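Local coordinates for thiamine-monophosphate kinase (Aquifex aeolicus, PDB 1VQV), which catalyses the ATP-dependent phosphorylation of thiamine monophosphate to thiamine diphosphate, the active form of vitamin B1, at residues Ile73-Gly77 with Glu135-Gly141; Cys108-Lys112 with Pro188-Ile192. Numbering follows the deposited sequence.

Contact 1 of 2, residues Ile73-Gly77 with Glu135-Gly141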
loop_
_atom_site.group_PDB
_atom_site.type_symbol
_atom_site.label_atom_id
_atom_site.label_comp_id
_atom_site.label_asym_id
_atom_site.label_seq_id
_atom_site.Cartn_x
_atom_site.Cartn_y
_atom_site.Cartn_z
ATOM N N ILE B 73 0.023 7.838 14.935
ATOM C CA ILE B 73 0.269 8.525 16.192
ATOM C C ILE B 73 -0.831 9.518 16.551
ATOM O O ILE B 73 -1.265 9.584 17.695
ATOM C CB ILE B 73 1.693 9.200 16.143
ATOM C CG1 ILE B 73 2.594 8.498 17.140
ATOM C CG2 ILE B 73 1.640 10.701 16.410
ATOM C CD1 ILE B 73 2.528 6.995 17.015
ATOM N N ALA B 74 -1.293 10.270 15.558
ATOM C CA ALA B 74 -2.339 11.269 15.757
ATOM C C ALA B 74 -3.670 10.668 16.175
ATOM O O ALA B 74 -4.562 11.391 16.604
ATOM C CB ALA B 74 -2.521 12.092 14.485
ATOM N N ASN B 75 -3.805 9.352 16.047
ATOM C CA ASN B 75 -5.040 8.679 16.428
ATOM C C ASN B 75 -4.880 7.861 17.722
ATOM O O ASN B 75 -5.755 7.084 18.102
ATOM C CB ASN B 75 -5.552 7.802 15.266
ATOM C CG ASN B 75 -6.109 8.631 14.101
ATOM O OD1 ASN B 75 -7.012 9.447 14.277
ATOM N ND2 ASN B 75 -5.573 8.416 12.911
ATOM N N GLY B 76 -3.759 8.056 18.401
ATOM C CA GLY B 76 -3.519 7.369 19.653
ATOM C C GLY B 76 -3.089 5.933 19.500
ATOM O O GLY B 76 -3.284 5.116 20.403
ATOM N N GLY B 77 -2.491 5.619 18.359
ATOM C CA GLY B 77 -2.055 4.260 18.127
ATOM C C GLY B 77 -0.561 4.153 17.972
ATOM O O GLY B 77 0.113 5.152 17.764
ATOM N N GLU B 135 -1.788 -0.720 16.070
ATOM C CA GLU B 135 -2.842 -1.043 17.026
ATOM C C GLU B 135 -3.164 0.155 17.938
ATOM O O GLU B 135 -2.375 1.091 18.037
ATOM C CB GLU B 135 -2.418 -2.257 17.860
ATOM C CG GLU B 135 -0.974 -2.186 18.305
ATOM C CD GLU B 135 -0.580 -3.280 19.292
ATOM O OE1 GLU B 135 -0.923 -4.466 19.041
ATOM O OE2 GLU B 135 0.088 -2.948 20.315
ATOM N N THR B 136 -4.328 0.130 18.588
ATOM C CA THR B 136 -4.752 1.209 19.488
ATOM C C THR B 136 -5.731 0.658 20.500
ATOM O O THR B 136 -6.526 -0.228 20.192
ATOM C CB THR B 136 -5.516 2.350 18.762
ATOM O OG1 THR B 136 -4.726 2.852 17.680
ATOM C CG2 THR B 136 -5.817 3.494 19.727
ATOM N N GLU B 137 -5.693 1.202 21.706
ATOM C CA GLU B 137 -6.601 0.765 22.747
ATOM C C GLU B 137 -7.744 1.757 22.831
ATOM O O GLU B 137 -8.648 1.594 23.641
ATOM C CB GLU B 137 -5.858 0.674 24.084
ATOM C CG GLU B 137 -6.697 0.214 25.277
ATOM C CD GLU B 137 -5.909 0.232 26.598
ATOM O OE1 GLU B 137 -6.557 0.291 27.689
ATOM O OE2 GLU B 137 -4.646 0.180 26.540
ATOM N N ARG B 138 -7.712 2.780 21.981
ATOM C CA ARG B 138 -8.762 3.798 21.970
ATOM C C ARG B 138 -8.608 4.707 20.764
ATOM O O ARG B 138 -7.657 5.482 20.698
ATOM C CB ARG B 138 -8.692 4.655 23.238
ATOM C CG ARG B 138 -9.784 5.714 23.286
ATOM C CD ARG B 138 -9.435 6.929 24.155
ATOM N NE ARG B 138 -10.304 8.056 23.789
ATOM C CZ ARG B 138 -9.950 9.340 23.789
ATOM N NH1 ARG B 138 -8.720 9.720 24.144
ATOM N NH2 ARG B 138 -10.837 10.240 23.398
ATOM N N PHE B 139 -9.534 4.627 19.816
ATOM C CA PHE B 139 -9.450 5.472 18.629
ATOM C C PHE B 139 -9.848 6.911 18.917
ATOM O O PHE B 139 -10.959 7.185 19.362
ATOM C CB PHE B 139 -10.338 4.924 17.501
ATOM C CG PHE B 139 -10.313 5.755 16.235
ATOM C CD1 PHE B 139 -9.243 5.677 15.348
ATOM C CD2 PHE B 139 -11.366 6.616 15.933
ATOM C CE1 PHE B 139 -9.223 6.446 14.164
ATOM C CE2 PHE B 139 -11.360 7.392 14.757
ATOM C CZ PHE B 139 -10.279 7.303 13.873
ATOM N N VAL B 140 -8.925 7.826 18.660
ATOM C CA VAL B 140 -9.166 9.248 18.854
ATOM C C VAL B 140 -9.127 9.866 17.459
ATOM O O VAL B 140 -8.132 9.712 16.743
ATOM C CB VAL B 140 -8.063 9.900 19.707
ATOM C CG1 VAL B 140 -8.465 11.310 20.078
ATOM C CG2 VAL B 140 -7.796 9.073 20.934
ATOM N N GLY B 141 -10.200 10.558 17.077
ATOM C CA GLY B 141 -10.267 11.165 15.754
ATOM C C GLY B 141 -10.641 12.634 15.661
ATOM O O GLY B 141 -10.462 13.387 16.614
#

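Contact 2 of 2, residues Cys108-Lys112 with Pro188-Ile192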
loop_
_atom_site.group_PDB
_atom_site.type_symbol
_atom_site.label_atom_id
_atom_site.label_comp_id
_atom_site.label_asym_id
_atom_site.label_seq_id
_atom_site.Cartn_x
_atom_site.Cartn_y
_atom_site.Cartn_z
ATOM N N CYS B 108 12.319 2.499 11.582
ATOM C CA CYS B 108 11.657 1.373 12.214
ATOM C C CYS B 108 12.285 1.118 13.581
ATOM O O CYS B 108 11.571 0.885 14.559
ATOM C CB CYS B 108 11.771 0.125 11.336
ATOM S SG CYS B 108 10.776 0.165 9.828
ATOM N N GLU B 109 13.617 1.174 13.654
ATOM C CA GLU B 109 14.308 0.961 14.919
ATOM C C GLU B 109 13.832 1.994 15.918
ATOM O O GLU B 109 13.589 1.691 17.085
ATOM C CB GLU B 109 15.817 1.106 14.756
ATOM C CG GLU B 109 16.404 0.108 13.795
ATOM C CD GLU B 109 17.911 0.244 13.630
ATOM O OE1 GLU B 109 18.420 1.394 13.595
ATOM O OE2 GLU B 109 18.579 -0.812 13.515
ATOM N N PHE B 110 13.683 3.220 15.441
ATOM C CA PHE B 110 13.252 4.312 16.282
ATOM C C PHE B 110 11.823 4.169 16.777
ATOM O O PHE B 110 11.586 4.128 17.980
ATOM C CB PHE B 110 13.386 5.639 15.528
ATOM C CG PHE B 110 13.172 6.838 16.396
ATOM C CD1 PHE B 110 14.147 7.224 17.310
ATOM C CD2 PHE B 110 11.978 7.543 16.352
ATOM C CE1 PHE B 110 13.937 8.284 18.166
ATOM C CE2 PHE B 110 11.756 8.610 17.209
ATOM C CZ PHE B 110 12.737 8.979 18.118
ATOM N N TYR B 111 10.876 4.110 15.842
ATOM C CA TYR B 111 9.459 3.994 16.171
ATOM C C TYR B 111 9.031 2.633 16.697
ATOM O O TYR B 111 7.937 2.488 17.237
ATOM C CB TYR B 111 8.625 4.355 14.957
ATOM C CG TYR B 111 8.928 5.730 14.425
ATOM C CD1 TYR B 111 8.813 6.852 15.241
ATOM C CD2 TYR B 111 9.319 5.914 13.098
ATOM C CE1 TYR B 111 9.074 8.115 14.749
ATOM C CE2 TYR B 111 9.579 7.179 12.598
ATOM C CZ TYR B 111 9.455 8.276 13.427
ATOM O OH TYR B 111 9.698 9.539 12.929
ATOM N N LYS B 112 9.896 1.641 16.534
ATOM C CA LYS B 112 9.626 0.291 17.016
ATOM C C LYS B 112 8.533 -0.423 16.227
ATOM O O LYS B 112 7.612 -1.015 16.805
ATOM C CB LYS B 112 9.250 0.334 18.498
ATOM C CG LYS B 112 10.330 0.919 19.360
ATOM C CD LYS B 112 9.813 1.190 20.749
ATOM C CE LYS B 112 10.901 1.824 21.615
ATOM N NZ LYS B 112 10.388 2.162 22.967
ATOM N N PRO B 188 11.578 14.570 8.930
ATOM C CA PRO B 188 10.738 14.907 10.084
ATOM C C PRO B 188 10.658 13.757 11.085
ATOM O O PRO B 188 10.921 12.618 10.732
ATOM C CB PRO B 188 9.390 15.215 9.447
ATOM C CG PRO B 188 9.373 14.307 8.257
ATOM C CD PRO B 188 10.764 14.444 7.708
ATOM N N THR B 189 10.334 14.070 12.338
ATOM C CA THR B 189 10.188 13.058 13.384
ATOM C C THR B 189 8.731 13.059 13.857
ATOM O O THR B 189 8.203 14.091 14.262
ATOM C CB THR B 189 11.118 13.329 14.606
ATOM O OG1 THR B 189 12.490 13.313 14.191
ATOM C CG2 THR B 189 10.932 12.252 15.667
ATOM N N ALA B 190 8.070 11.909 13.766
ATOM C CA ALA B 190 6.690 11.809 14.201
ATOM C C ALA B 190 6.688 11.975 15.713
ATOM O O ALA B 190 7.621 11.543 16.394
ATOM C CB ALA B 190 6.111 10.462 13.813
ATOM N N ARG B 191 5.634 12.598 16.225
ATOM C CA ARG B 191 5.503 12.842 17.649
ATOM C C ARG B 191 5.069 11.598 18.374
ATOM O O ARG B 191 4.112 11.610 19.137
ATOM C CB ARG B 191 4.496 13.957 17.872
ATOM C CG ARG B 191 4.894 15.211 17.154
ATOM C CD ARG B 191 6.367 15.468 17.355
ATOM N NE ARG B 191 6.580 16.767 17.974
ATOM C CZ ARG B 191 6.961 16.950 19.230
ATOM N NH1 ARG B 191 7.188 15.912 20.025
ATOM N NH2 ARG B 191 7.097 18.179 19.689
ATOM N N ILE B 192 5.801 10.517 18.147
ATOM C CA ILE B 192 5.454 9.256 18.757
ATOM C C ILE B 192 5.520 9.379 20.261
ATOM O O ILE B 192 5.075 8.486 20.986
ATOM C CB ILE B 192 6.371 8.117 18.268
ATOM C CG1 ILE B 192 5.834 6.794 18.816
ATOM C CG2 ILE B 192 7.824 8.399 18.658
ATOM C CD1 ILE B 192 6.483 5.568 18.265
#

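Contact 1 of 2, residues Ile73-Gly77 with Glu135-Gly141
A type I turn from Ile73 to Gly76, closed by Gly76 N to Ile73 O at 3.0 Å, ends helix 57-73 beside the chain that leaves strand 127-136. Gly76, at phi 78°, is the C-prime residue of a Schellman motif there. The CA atoms come nearest at Gly77-Thr136 (4.3 Å) and Asn75-Val140 (4.8 Å); between these points Glu137 makes no contact, whereas Arg138 O stays 3.6 Å from Asn75 O. A weak hydrogen bond, Val140 N to Asn75 O (3.3 Å), joins the backbones. This is the helix-to-strand connection into strand 77-88, the neighbour of 127-136 in the four-stranded sheet of the PurM-like N-terminal domain. Glycine suits Gly77 sterically, because an ideal CB would clash with Thr136 OG1 and Glu135 O. Asn75 buries the most area; Asn75 OD1 lies 3.7 Å from Phe139 CE1 and 2.7 Å from Val140 O, two acceptors that do not hydrogen-bond, while Asn75 CA makes a CA-H...O contact with Val140 O at 3.3 Å. Asn75 ND2 weakly hydrogen-bonds the magnesium ligand Asp27, so the contact borders the metal site.

Contact 2 of 2, residues Cys108-Lys112 with Pro188-Ile192
Tyr111, on the last turn of helix 94-111, is the main projection of this contact: its ring reaches across to the chain Pro188-Ile192, extended as far as Ala190 and then turning, and its hydroxyl meets the backbone. Ala190 N donates a hydrogen bond to Tyr111 OH at 3.0 Å with an N-H...O angle of 169°, so the ring ends on the main chain between Thr189 and Ala190, with Tyr111 OH also 3.6 Å from Thr189 CA. The small side chain of Ala190 leaves room for the ring, its CB lying 3.9 Å from Tyr111 CE1.

The return projection is Ile192. Its CA-to-CB bond points toward the helix, and the side chain enters the hollow between the two aromatic residues: Ile192 CG2 is 3.9 Å from Tyr111 CD1, at the ring edge, and 4.2 Å from Phe110 CE2. The extended chi1 and chi2, both t, carry Ile192 CD1 on to 3.6 Å from Tyr111 O at the end of the helix. Phe110 closes the outer side, where its CE2 touches Thr189 CG2 at 4.0 Å. Arg191 is the centre of an inverse gamma turn; its CA-to-CB bond points away from the helix, and its guanidinium forms salt bridges with Asp193 and Asp278.

Helix 57-73 packs against the same group: Ser66 hydrogen-bonds Tyr111 OH, Val69 touches both Tyr111 and Ala190, and Ile73 meets Ile192. The linker between helices 176-186 and 195-201 is thus packed against two helices, 57-73 and 94-111, of the N-terminal half.

The segments alternate along the chain, in the order 73-77, 108-112, 135-141, 188-192, so the two contacts cross in sequence. Their centres lie 15 Å apart, yet they touch directly: Ile73 CG1 is 3.4 Å from Ile192 CA, and Ile73 CG2 is 3.8 Å from Arg191 O. Helix 57-73 connects them, since its C-terminal end runs into the turn of contact 1 while its side chains pack on contact 2. Contact 1 lies at one end of the four-stranded sheet, near the magnesium ligands Asp27 and Asp207, and reaches the C-terminal half where Ala74 and Gly141 hydrogen-bond Ser205 of strand 204-208; contact 2 joins helix 94-111 directly to the later linker. Both thus span the two halves.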